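Local coordinates for substrate-binding protein (PDB 6WPN), which probably binds a sugar or oligosaccharide in the periplasm and hands it to a membrane transporter, as related extracellular solute-binding proteins do, at residues A[141-146]-A[295-300]; A[161-166]-A[284-289]. All blocks are in the same frame, centred on the assembly; numbering follows the deposited sequence.

Contact 1: residues A[141-146]-A[295-300]; sequences LTVRLS and ANVALM
Thr-142 and Ala-298 face each other as the antiparallel hydrogen-bonded pair of two central strands. Thr-142 N gives its hydrogen to Ala-298 O at 3.1 Å, and Ala-298 N returns one to Thr-142 O at 2.9 Å. OG1 of Thr-142 lies 3.2 Å from CB of Ala-298, a close approach of hydroxyl to methyl that the small alanine permits. On the other face of the sheet Leu-141 meets Val-297: CD1 of Leu-141 comes within 3.6 Å of Val-297 CG2, the methyl turned anti to its own backbone N. Val-143 brings its CG2 to that same methyl of Val-297, 4.1 Å away. Val-143 also touches Thr-374 of helix 359-374, Leu-141 and Val-143 share Leu-337, and Val-297 rests on Val-380.

The polar face carries Arg-144, whose extended chain sets its guanidinium beside the amide of Asn-296, with the two planes 43° apart. Arg-144 NH1 and Asn-296 ND2, both donors, lie 3.3 Å apart without bonding; Glu-198 takes a salt bridge from Arg-144 NH2, while Asn-296 OD1 accepts from Leu-381 N. Were Arg-144 replaced by an alanine, Glu-198 would probably lose this cationic partner and a gap would open beside the Asn-296 amide. Long strands joined antiparallel near the middle of the molecule are consistent with the crossover segments that link the two lobes of periplasmic binding proteins.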
# COMPACT_ATOMS: atom_id res chain seq x y z
N LEU A 141 -4.90 -4.40 -6.63
CA LEU A 141 -4.42 -3.12 -6.14
C LEU A 141 -5.46 -2.50 -5.22
O LEU A 141 -6.66 -2.80 -5.31
CB LEU A 141 -4.02 -2.20 -7.29
CG LEU A 141 -5.13 -1.80 -8.26
CD1 LEU A 141 -5.98 -0.69 -7.69
CD2 LEU A 141 -4.50 -1.37 -9.58
N THR A 142 -4.99 -1.64 -4.33
CA THR A 142 -5.83 -0.97 -3.35
C THR A 142 -5.62 0.53 -3.42
O THR A 142 -4.47 0.99 -3.48
CB THR A 142 -5.52 -1.43 -1.91
OG1 THR A 142 -4.21 -0.99 -1.55
CG2 THR A 142 -5.53 -2.94 -1.80
N VAL A 143 -6.71 1.28 -3.47
CA VAL A 143 -6.69 2.72 -3.28
C VAL A 143 -7.29 2.98 -1.91
O VAL A 143 -8.49 2.76 -1.69
CB VAL A 143 -7.47 3.45 -4.38
CG1 VAL A 143 -7.45 4.94 -4.14
CG2 VAL A 143 -6.90 3.10 -5.75
N ARG A 144 -6.47 3.45 -0.97
CA ARG A 144 -6.95 3.72 0.38
C ARG A 144 -7.70 5.05 0.44
O ARG A 144 -7.29 6.04 -0.18
CB ARG A 144 -5.80 3.71 1.38
CG ARG A 144 -4.81 4.82 1.24
CD ARG A 144 -3.77 4.75 2.34
NE ARG A 144 -2.74 5.76 2.13
CZ ARG A 144 -1.59 5.52 1.50
NH1 ARG A 144 -1.33 4.31 1.02
NH2 ARG A 144 -0.70 6.50 1.35
N LEU A 145 -8.81 5.06 1.15
CA LEU A 145 -9.64 6.24 1.31
C LEU A 145 -9.42 6.86 2.69
O LEU A 145 -8.62 6.39 3.50
CB LEU A 145 -11.11 5.88 1.11
CG LEU A 145 -11.44 5.07 -0.15
CD1 LEU A 145 -12.86 4.57 -0.07
CD2 LEU A 145 -11.22 5.90 -1.40
N SER A 146 -10.13 7.96 2.95
CA SER A 146 -10.19 8.58 4.27
C SER A 146 -11.50 8.16 4.93
O SER A 146 -12.57 8.58 4.50
CB SER A 146 -10.09 10.10 4.18
OG SER A 146 -8.80 10.51 3.75
N ALA A 295 -3.36 10.61 -5.77
CA ALA A 295 -3.50 9.66 -4.68
C ALA A 295 -2.60 8.46 -4.92
O ALA A 295 -2.09 8.23 -6.02
CB ALA A 295 -4.95 9.19 -4.54
N ASN A 296 -2.37 7.71 -3.85
CA ASN A 296 -1.49 6.55 -3.89
C ASN A 296 -2.28 5.28 -4.17
O ASN A 296 -3.41 5.13 -3.70
CB ASN A 296 -0.73 6.40 -2.58
CG ASN A 296 0.37 5.38 -2.67
OD1 ASN A 296 1.33 5.55 -3.42
ND2 ASN A 296 0.23 4.30 -1.92
N VAL A 297 -1.67 4.37 -4.92
CA VAL A 297 -2.26 3.07 -5.19
C VAL A 297 -1.21 2.01 -4.87
O VAL A 297 -0.07 2.09 -5.34
CB VAL A 297 -2.76 2.94 -6.64
CG1 VAL A 297 -1.68 3.31 -7.64
CG2 VAL A 297 -3.29 1.54 -6.90
N ALA A 298 -1.59 1.04 -4.05
CA ALA A 298 -0.72 -0.06 -3.65
C ALA A 298 -0.84 -1.18 -4.67
O ALA A 298 -1.89 -1.82 -4.78
CB ALA A 298 -1.08 -0.55 -2.25
N LEU A 299 0.24 -1.44 -5.41
CA LEU A 299 0.23 -2.45 -6.45
C LEU A 299 0.75 -3.78 -5.91
O LEU A 299 1.82 -3.83 -5.30
CB LEU A 299 1.06 -1.99 -7.65
CG LEU A 299 1.36 -3.03 -8.73
CD1 LEU A 299 0.10 -3.74 -9.20
CD2 LEU A 299 2.08 -2.38 -9.90
N MSE A 300 -0.00 -4.85 -6.15
CA MSE A 300 0.44 -6.20 -5.82
C MSE A 300 0.69 -6.99 -7.10
O MSE A 300 -0.16 -7.02 -7.99
CB MSE A 300 -0.60 -6.91 -4.95
CG MSE A 300 -0.92 -6.16 -3.68
SE MSE A 300 0.67 -5.84 -2.61
CE MSE A 300 1.16 -7.68 -2.21

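Contact 2: residues A[161-166]-A[284-289]; sequences APRRWD and PQPPLT
Leu-288 lies over one face of the Trp-165 indole, in a CH-pi contact at the edge of the solute-binding-protein fold, where the loop before helix 168-179 meets the chain leaving strand 282-285. CB of Leu-288 sits 4.1 Å from the centroid of the six-membered ring of Trp-165, 19° off its normal and offset toward the rim, and the two side chains cross at about a right angle. Further along the ring, CD1 of Leu-288 approaches Trp-165 CZ3 at 3.9 Å. The other branch, Leu-288 CD2, turns back to the 161-166 loop and reaches Pro-162 O at 3.4 Å; it also meets the proline ring, with Pro-162 CG 4.3 Å from Leu-288 CD2. Tryptophan suits this place because it offers a broad apolar surface while its NE1 can still bond to Gln-202; the ring of Trp-228 also meets the indole, its plane turned by about 70°.

Beside this apolar group, Arg-163 runs obliquely across Pro-286. Its chain bends at chi3 (78°), which lays Arg-163 NE 3.9 Å from Pro-286 CG. The rigid ring lies obliquely beside the guanidinium end, with NE and NH2 of Arg-163 nearest to its CG, and Pro-286 O is taken by Ser-146 OG. Arg-164 CB points away from 284-289, though CB and CG still lie near Thr-289 O.

The backbones hold the side chains in these positions through a single bridge between Arg-164 and Thr-289. Thr-289 N donates to Arg-163 O at 3.0 Å. In return Thr-289 O receives the hydrogen of Trp-165 N at 2.9 Å, in a bond bent at the hydrogen, and the same oxygen of Thr-289 lies 3.1 Å from Trp-165 CD1.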
# COMPACT_ATOMS: atom_id res chain seq x y z
N ALA A 161 -13.85 16.73 6.48
CA ALA A 161 -12.42 16.48 6.64
C ALA A 161 -11.63 17.09 5.49
O ALA A 161 -12.13 17.18 4.36
CB ALA A 161 -12.15 14.99 6.72
N PRO A 162 -10.40 17.52 5.74
CA PRO A 162 -9.59 18.09 4.66
C PRO A 162 -9.22 17.02 3.64
O PRO A 162 -9.24 15.82 3.91
CB PRO A 162 -8.35 18.61 5.39
CG PRO A 162 -8.23 17.72 6.59
CD PRO A 162 -9.65 17.43 7.01
N ARG A 163 -8.89 17.49 2.44
CA ARG A 163 -8.48 16.59 1.37
C ARG A 163 -7.07 16.85 0.88
O ARG A 163 -6.55 16.04 0.11
CB ARG A 163 -9.46 16.68 0.19
CG ARG A 163 -10.84 16.15 0.53
CD ARG A 163 -11.89 16.81 -0.34
NE ARG A 163 -11.91 16.24 -1.69
CZ ARG A 163 -12.82 16.57 -2.60
NH1 ARG A 163 -13.77 17.45 -2.31
NH2 ARG A 163 -12.78 16.01 -3.81
N ARG A 164 -6.44 17.94 1.30
CA ARG A 164 -5.06 18.22 0.96
C ARG A 164 -4.25 18.41 2.24
O ARG A 164 -4.79 18.80 3.28
CB ARG A 164 -4.97 19.43 0.03
CG ARG A 164 -5.52 19.10 -1.35
CD ARG A 164 -5.65 20.30 -2.27
NE ARG A 164 -6.33 19.92 -3.52
CZ ARG A 164 -6.46 20.71 -4.58
NH1 ARG A 164 -5.97 21.94 -4.57
NH2 ARG A 164 -7.08 20.26 -5.67
N TRP A 165 -2.95 18.10 2.16
CA TRP A 165 -2.11 18.08 3.36
C TRP A 165 -1.95 19.45 4.00
O TRP A 165 -1.84 19.54 5.23
CB TRP A 165 -0.73 17.49 3.02
CG TRP A 165 -0.73 16.00 2.82
CD1 TRP A 165 -0.60 15.35 1.63
CD2 TRP A 165 -0.85 14.99 3.82
NE1 TRP A 165 -0.63 13.99 1.84
CE2 TRP A 165 -0.79 13.74 3.18
CE3 TRP A 165 -1.01 15.02 5.21
CZ2 TRP A 165 -0.88 12.54 3.86
CZ3 TRP A 165 -1.10 13.82 5.90
CH2 TRP A 165 -1.03 12.60 5.22
N ASP A 166 -1.93 20.53 3.22
CA ASP A 166 -1.77 21.85 3.83
C ASP A 166 -2.99 22.29 4.64
O ASP A 166 -2.94 23.33 5.30
CB ASP A 166 -1.45 22.90 2.77
CG ASP A 166 -2.52 23.00 1.70
OD1 ASP A 166 -3.63 23.47 2.01
OD2 ASP A 166 -2.25 22.63 0.54
N PRO A 284 -16.96 7.30 3.95
CA PRO A 284 -15.72 7.26 3.16
C PRO A 284 -15.53 8.58 2.42
O PRO A 284 -16.48 9.19 1.94
CB PRO A 284 -15.96 6.10 2.18
CG PRO A 284 -17.16 5.35 2.73
CD PRO A 284 -17.98 6.37 3.44
N GLN A 285 -14.27 9.01 2.34
CA GLN A 285 -13.90 10.28 1.74
C GLN A 285 -12.63 10.09 0.92
O GLN A 285 -11.91 9.10 1.10
CB GLN A 285 -13.69 11.37 2.80
CG GLN A 285 -14.95 11.74 3.57
CD GLN A 285 -15.99 12.44 2.71
OE1 GLN A 285 -15.65 13.19 1.80
NE2 GLN A 285 -17.26 12.20 3.00
N PRO A 286 -12.34 11.01 0.00
CA PRO A 286 -11.11 10.88 -0.79
C PRO A 286 -9.89 10.91 0.11
O PRO A 286 -9.89 11.56 1.17
CB PRO A 286 -11.16 12.11 -1.71
CG PRO A 286 -12.61 12.43 -1.82
CD PRO A 286 -13.20 12.10 -0.49
N PRO A 287 -8.82 10.23 -0.29
CA PRO A 287 -7.61 10.23 0.53
C PRO A 287 -6.95 11.60 0.51
O PRO A 287 -7.20 12.43 -0.36
CB PRO A 287 -6.71 9.19 -0.14
CG PRO A 287 -7.16 9.20 -1.57
CD PRO A 287 -8.65 9.46 -1.53
N LEU A 288 -6.11 11.84 1.51
CA LEU A 288 -5.36 13.08 1.54
C LEU A 288 -4.34 13.08 0.41
O LEU A 288 -3.71 12.06 0.12
CB LEU A 288 -4.66 13.26 2.89
CG LEU A 288 -5.59 13.56 4.07
CD1 LEU A 288 -4.95 13.17 5.39
CD2 LEU A 288 -5.96 15.03 4.06
N THR A 289 -4.21 14.22 -0.26
CA THR A 289 -3.22 14.39 -1.31
C THR A 289 -2.50 15.72 -1.12
O THR A 289 -2.83 16.51 -0.22
CB THR A 289 -3.87 14.36 -2.71
OG1 THR A 289 -4.55 15.60 -2.94
CG2 THR A 289 -4.86 13.21 -2.83

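In the fold
Contact 1 is a buried strand pairing, its centre about 6 Å from the centre of the chain, whereas contact 2 is partly buried, its centre about 17 Å from that point, and joins irregular loops. The first sets aliphatic packing on one face against a charged, polar group on the other; the second combines an indole-leucine contact with arginines on the exposed side. Both use reciprocal backbone bonds, but in contact 2 these come from an isolated bridge. The two meet through strand 137-149, which pairs with both 282-285 and 295-303: Ser-146 N probably bonds to Gln-285 O, and Arg-144 O packs on Pro-287 CB. Along the chain, contact 2 is nested within the loop that contact 1 closes.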